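Local atomic coordinates of glutathione S-transferase (Acinetobacter baumannii, PDB entry 4MP4), a protein that probably conjugates the thiol sulfur of glutathione to electrophilic substrates. Residues A[16-22]-A[204-208]; A[141-145]-A[173-177]. All blocks are in the same frame, centred on the assembly; numbering follows the deposited sequence.

Contact 1: residues A[16-22]-A[204-208]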
loop_
_atom_site.group_PDB
_atom_site.type_symbol
_atom_site.label_atom_id
_atom_site.label_comp_id
_atom_site.label_asym_id
_atom_site.label_seq_id
_atom_site.Cartn_x
_atom_site.Cartn_y
_atom_site.Cartn_z
ATOM N N PHE A 16 -7.446 -19.380 6.098
ATOM C CA PHE A 16 -8.092 -18.124 6.494
ATOM C C PHE A 16 -7.258 -17.262 7.441
ATOM O O PHE A 16 -7.807 -16.565 8.282
ATOM C CB PHE A 16 -9.443 -18.405 7.145
ATOM C CG PHE A 16 -10.496 -18.839 6.184
ATOM C CD1 PHE A 16 -10.420 -20.090 5.561
ATOM C CD2 PHE A 16 -11.570 -18.007 5.897
ATOM C CE1 PHE A 16 -11.390 -20.500 4.656
ATOM C CE2 PHE A 16 -12.558 -18.415 5.000
ATOM C CZ PHE A 16 -12.465 -19.663 4.377
ATOM N N LEU A 17 -5.938 -17.314 7.297
ATOM C CA LEU A 17 -5.027 -16.563 8.153
ATOM C C LEU A 17 -4.730 -15.172 7.611
ATOM O O LEU A 17 -4.168 -14.343 8.315
ATOM C CB LEU A 17 -3.699 -17.308 8.307
ATOM C CG LEU A 17 -3.711 -18.699 8.943
ATOM C CD1 LEU A 17 -2.298 -19.182 9.113
ATOM C CD2 LEU A 17 -4.442 -18.688 10.291
ATOM N N SER A 18 -5.093 -14.921 6.359
ATOM C CA SER A 18 -4.754 -13.665 5.708
ATOM C C SER A 18 -5.503 -12.470 6.290
ATOM O O SER A 18 -6.726 -12.466 6.339
ATOM C CB SER A 18 -5.033 -13.748 4.206
ATOM O OG SER A 18 -4.920 -12.470 3.613
ATOM N N PRO A 19 -4.765 -11.438 6.717
ATOM C CA PRO A 19 -5.409 -10.227 7.237
ATOM C C PRO A 19 -6.042 -9.374 6.111
ATOM O O PRO A 19 -7.003 -8.643 6.360
ATOM C CB PRO A 19 -4.245 -9.484 7.903
ATOM C CG PRO A 19 -3.041 -9.898 7.063
ATOM C CD PRO A 19 -3.291 -11.345 6.727
ATOM N N TYR A 20 -5.519 -9.471 4.892
ATOM C CA TYR A 20 -6.069 -8.686 3.782
ATOM C C TYR A 20 -7.310 -9.334 3.169
ATOM O O TYR A 20 -8.221 -8.628 2.756
ATOM C CB TYR A 20 -4.981 -8.375 2.743
ATOM C CG TYR A 20 -3.718 -7.980 3.455
ATOM C CD1 TYR A 20 -3.661 -6.806 4.203
ATOM C CD2 TYR A 20 -2.612 -8.815 3.451
ATOM C CE1 TYR A 20 -2.523 -6.469 4.906
ATOM C CE2 TYR A 20 -1.469 -8.487 4.151
ATOM C CZ TYR A 20 -1.429 -7.315 4.875
ATOM O OH TYR A 20 -0.298 -7.004 5.578
ATOM N N ALA A 21 -7.352 -10.668 3.140
ATOM C CA ALA A 21 -8.567 -11.381 2.740
ATOM C C ALA A 21 -9.651 -11.065 3.750
ATOM O O ALA A 21 -10.795 -10.787 3.382
ATOM C CB ALA A 21 -8.341 -12.893 2.677
ATOM N N PHE A 22 -9.284 -11.129 5.029
ATOM C CA PHE A 22 -10.187 -10.732 6.099
ATOM C C PHE A 22 -10.804 -9.352 5.818
ATOM O O PHE A 22 -12.019 -9.168 5.876
ATOM C CB PHE A 22 -9.442 -10.752 7.434
ATOM C CG PHE A 22 -10.080 -9.926 8.517
ATOM C CD1 PHE A 22 -11.193 -10.393 9.200
ATOM C CD2 PHE A 22 -9.554 -8.693 8.871
ATOM C CE1 PHE A 22 -11.770 -9.644 10.221
ATOM C CE2 PHE A 22 -10.134 -7.934 9.881
ATOM C CZ PHE A 22 -11.241 -8.413 10.563
ATOM N N TRP A 204 -16.704 -13.487 9.735
ATOM C CA TRP A 204 -15.395 -14.040 9.382
ATOM C C TRP A 204 -14.970 -15.153 10.350
ATOM O O TRP A 204 -14.623 -16.259 9.918
ATOM C CB TRP A 204 -14.318 -12.936 9.358
ATOM C CG TRP A 204 -12.933 -13.394 8.911
ATOM C CD1 TRP A 204 -11.815 -13.516 9.688
ATOM C CD2 TRP A 204 -12.530 -13.771 7.584
ATOM N NE1 TRP A 204 -10.743 -13.930 8.932
ATOM C CE2 TRP A 204 -11.153 -14.100 7.634
ATOM C CE3 TRP A 204 -13.200 -13.860 6.354
ATOM C CZ2 TRP A 204 -10.430 -14.515 6.513
ATOM C CZ3 TRP A 204 -12.484 -14.279 5.233
ATOM C CH2 TRP A 204 -11.107 -14.600 5.322
ATOM N N LEU A 205 -15.004 -14.855 11.649
ATOM C CA LEU A 205 -14.529 -15.785 12.674
ATOM C C LEU A 205 -15.284 -17.109 12.674
ATOM O O LEU A 205 -14.703 -18.164 12.917
ATOM C CB LEU A 205 -14.581 -15.139 14.059
ATOM C CG LEU A 205 -13.888 -13.773 14.122
ATOM C CD1 LEU A 205 -13.904 -13.231 15.537
ATOM C CD2 LEU A 205 -12.461 -13.859 13.598
ATOM N N ALA A 206 -16.575 -17.055 12.382
ATOM C CA ALA A 206 -17.379 -18.276 12.320
ATOM C C ALA A 206 -17.056 -19.036 11.034
ATOM O O ALA A 206 -16.965 -20.273 11.034
ATOM C CB ALA A 206 -18.861 -17.937 12.382
ATOM N N LEU A 207 -16.877 -18.280 9.947
ATOM C CA LEU A 207 -16.649 -18.853 8.622
ATOM C C LEU A 207 -15.375 -19.665 8.636
ATOM O O LEU A 207 -15.325 -20.744 8.074
ATOM C CB LEU A 207 -16.587 -17.767 7.534
ATOM C CG LEU A 207 -16.167 -18.218 6.126
ATOM C CD1 LEU A 207 -17.174 -19.149 5.520
ATOM C CD2 LEU A 207 -15.939 -17.032 5.192
ATOM N N ARG A 208 -14.359 -19.160 9.319
ATOM C CA ARG A 208 -13.092 -19.878 9.415
ATOM C C ARG A 208 -13.276 -21.325 9.874
ATOM O O ARG A 208 -12.756 -22.232 9.243
ATOM C CB ARG A 208 -12.126 -19.158 10.337
ATOM C CG ARG A 208 -11.664 -17.801 9.858
ATOM C CD ARG A 208 -10.315 -17.468 10.480
ATOM N NE ARG A 208 -10.033 -18.364 11.602
ATOM C CZ ARG A 208 -8.994 -19.188 11.674
ATOM N NH1 ARG A 208 -8.101 -19.224 10.702
ATOM N NH2 ARG A 208 -8.843 -19.968 12.733
HETATM O O HOH W 1 -7.950 -13.934 8.678
#
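Segment 16-22 runs from a loop into the first turn of helix 19-30, while 204-208 is one turn of helix 199-215; CA atoms approach to 6.1 Å at Phe16-Arg208 and 7.0 Å at Phe22-Trp204. Ser18 N-caps the helix, its OG accepting from Ala21 N at 3.1 Å. The Trp204 indole is sandwiched: Phe16 CD2 lies 3.5 Å from Trp204 CH2 over one face, with the ring planes oblique at 48°, and Phe22 turns its edge to the other face, its CD1 3.2 Å from Trp204 CD1 and its CA 3.8 Å from the centroid of the Trp204 six-membered ring, a CH-pi contact. Phe16 CE2 lies 3.7 Å from Leu207 CD2, and Phe16 CB 3.6 Å from Arg208 CG. No direct hydrogen bond joins the segments. Instead, one water accepts from Trp204 NE1 (2.8 Å) and donates to Phe16 O (2.7 Å) and Ser18 O (3.0 Å). This part of the seam between the thioredoxin-like and all-helical domains of the GST fold is thus an aromatic cluster whose indole N-H is satisfied through water.

Contact 2: residues A[141-145]-A[173-177]; sequences AEKLF and MLQRL
Leu144 (chi1 t, chi2 p) points across the interface and overlaps three side chains, its CD2 lying 3.7 Å from Met173 CG (Met173 chi1 t, chi2 p, chi3 p), 3.8 Å from Leu174 CD2 and 4.0 Å from Leu177 CD1. Both segments are helical, 141-145 within helix 135-151 and 173-177 within helix 165-178. Their local axes come within 11.2 Å and cross at -131°, so the helices run oppositely but steeply inclined; the nearest CA pairs are Ala141-Leu177 at 8.0 Å and Leu144-Leu174 at 8.1 Å. Such apolar helix-helix packing builds the interior of the all-helical C-terminal domain of glutathione transferases, and here Leu115 of helix 113-118 also touches Leu144, Met173 and Leu177. Small Ala141 puts its CB 4.0 Å from Leu177 CD1. Leu174 and Leu177 both take chi1 m, chi2 t, which brings Leu177 CD1 to 3.6 Å and Leu174 CD2 to 4.1 Å from Phe145 CE1 (Phe145 chi1 m), the latter at the ring edge. No hydrogen bond crosses between the segments.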
loop_
_atom_site.group_PDB
_atom_site.type_symbol
_atom_site.label_atom_id
_atom_site.label_comp_id
_atom_site.label_asym_id
_atom_site.label_seq_id
_atom_site.Cartn_x
_atom_site.Cartn_y
_atom_site.Cartn_z
ATOM N N ALA A 141 5.503 -1.872 17.966
ATOM C CA ALA A 141 4.350 -1.951 18.855
ATOM C C ALA A 141 4.080 -0.610 19.511
ATOM O O ALA A 141 2.936 -0.173 19.574
ATOM C CB ALA A 141 4.536 -3.036 19.910
ATOM N N GLU A 142 5.137 0.048 19.977
ATOM C CA GLU A 142 5.010 1.364 20.604
ATOM C C GLU A 142 4.537 2.431 19.622
ATOM O O GLU A 142 3.738 3.313 19.968
ATOM C CB GLU A 142 6.340 1.793 21.239
ATOM C CG GLU A 142 6.563 1.212 22.618
ATOM C CD GLU A 142 5.508 1.672 23.620
ATOM O OE1 GLU A 142 4.917 2.766 23.424
ATOM O OE2 GLU A 142 5.267 0.936 24.601
ATOM N N LYS A 143 5.048 2.344 18.397
ATOM C CA LYS A 143 4.656 3.253 17.343
ATOM C C LYS A 143 3.175 3.066 17.013
ATOM O O LYS A 143 2.456 4.032 16.791
ATOM C CB LYS A 143 5.537 3.028 16.126
ATOM C CG LYS A 143 5.500 4.147 15.135
ATOM C CD LYS A 143 6.557 3.907 14.081
ATOM C CE LYS A 143 6.253 4.670 12.800
ATOM N NZ LYS A 143 6.803 3.936 11.629
ATOM N N LEU A 144 2.729 1.815 17.009
ATOM C CA LEU A 144 1.328 1.476 16.842
ATOM C C LEU A 144 0.484 2.058 17.973
ATOM O O LEU A 144 -0.569 2.648 17.727
ATOM C CB LEU A 144 1.146 -0.058 16.786
ATOM C CG LEU A 144 -0.294 -0.590 16.762
ATOM C CD1 LEU A 144 -1.016 -0.147 15.480
ATOM C CD2 LEU A 144 -0.367 -2.110 16.912
ATOM N N PHE A 145 0.937 1.880 19.209
ATOM C CA PHE A 145 0.203 2.400 20.361
ATOM C C PHE A 145 0.136 3.926 20.300
ATOM O O PHE A 145 -0.894 4.529 20.611
ATOM C CB PHE A 145 0.864 2.001 21.684
ATOM C CG PHE A 145 0.916 0.517 21.933
ATOM C CD1 PHE A 145 -0.030 -0.332 21.387
ATOM C CD2 PHE A 145 1.921 -0.023 22.743
ATOM C CE1 PHE A 145 0.027 -1.700 21.625
ATOM C CE2 PHE A 145 1.985 -1.380 22.988
ATOM C CZ PHE A 145 1.036 -2.222 22.435
ATOM N N MET A 173 -4.588 -5.579 13.811
ATOM C CA MET A 173 -3.200 -5.260 14.138
ATOM C C MET A 173 -2.981 -5.317 15.631
ATOM O O MET A 173 -2.018 -5.930 16.090
ATOM C CB MET A 173 -2.812 -3.878 13.608
ATOM C CG MET A 173 -1.324 -3.610 13.655
ATOM S SD MET A 173 -0.287 -4.752 12.685
ATOM C CE MET A 173 -0.360 -4.056 11.043
ATOM N N LEU A 174 -3.875 -4.692 16.391
ATOM C CA LEU A 174 -3.758 -4.708 17.849
ATOM C C LEU A 174 -3.928 -6.124 18.423
ATOM O O LEU A 174 -3.283 -6.485 19.409
ATOM C CB LEU A 174 -4.758 -3.738 18.484
ATOM C CG LEU A 174 -4.482 -2.240 18.343
ATOM C CD1 LEU A 174 -5.723 -1.433 18.702
ATOM C CD2 LEU A 174 -3.344 -1.855 19.248
ATOM N N GLN A 175 -4.778 -6.920 17.777
ATOM C CA GLN A 175 -5.073 -8.270 18.212
ATOM C C GLN A 175 -3.852 -9.175 18.119
ATOM O O GLN A 175 -3.733 -10.135 18.879
ATOM C CB GLN A 175 -6.248 -8.855 17.419
ATOM C CG GLN A 175 -7.644 -8.452 17.959
ATOM C CD GLN A 175 -8.007 -9.152 19.274
ATOM O OE1 GLN A 175 -7.230 -9.161 20.226
ATOM N NE2 GLN A 175 -9.187 -9.748 19.317
ATOM N N ARG A 176 -2.944 -8.855 17.203
ATOM C CA ARG A 176 -1.690 -9.588 17.069
ATOM C C ARG A 176 -0.938 -9.531 18.386
ATOM O O ARG A 176 -0.242 -10.466 18.766
ATOM C CB ARG A 176 -0.810 -8.995 15.947
ATOM C CG ARG A 176 -1.480 -8.958 14.600
ATOM C CD ARG A 176 -0.664 -8.202 13.542
ATOM N NE ARG A 176 0.085 -9.177 12.774
ATOM C CZ ARG A 176 -0.085 -9.418 11.487
ATOM N NH1 ARG A 176 -0.942 -8.707 10.786
ATOM N NH2 ARG A 176 0.638 -10.357 10.904
ATOM N N LEU A 177 -1.103 -8.427 19.094
ATOM C CA LEU A 177 -0.425 -8.225 20.360
ATOM C C LEU A 177 -1.263 -8.752 21.520
ATOM O O LEU A 177 -0.773 -9.470 22.397
ATOM C CB LEU A 177 -0.162 -6.738 20.543
ATOM C CG LEU A 177 0.960 -6.164 19.689
ATOM C CD1 LEU A 177 0.922 -4.643 19.731
ATOM C CD2 LEU A 177 2.304 -6.692 20.201
#

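Both contacts are buried, and their centres lie about 19 Å apart, with nearest atoms about 4 Å apart but not touching. They share no helix: contact 1 joins the loop and start of helix 19-30 to helix 199-215 and so crosses between the two domains, whereas contact 2 pairs helices 135-151 and 165-178 inside the C-terminal domain. Along the chain contact 2 is nested within the loop closed by contact 1. Their chemistry follows their place. The two segments of contact 1 bury 444 Å² and mix aromatic rings with backbone carbonyls bridged by a water; those of contact 2 bury 247 Å² through aliphatic side chains and a methionine, with one phenylalanine ring and no polar bridge.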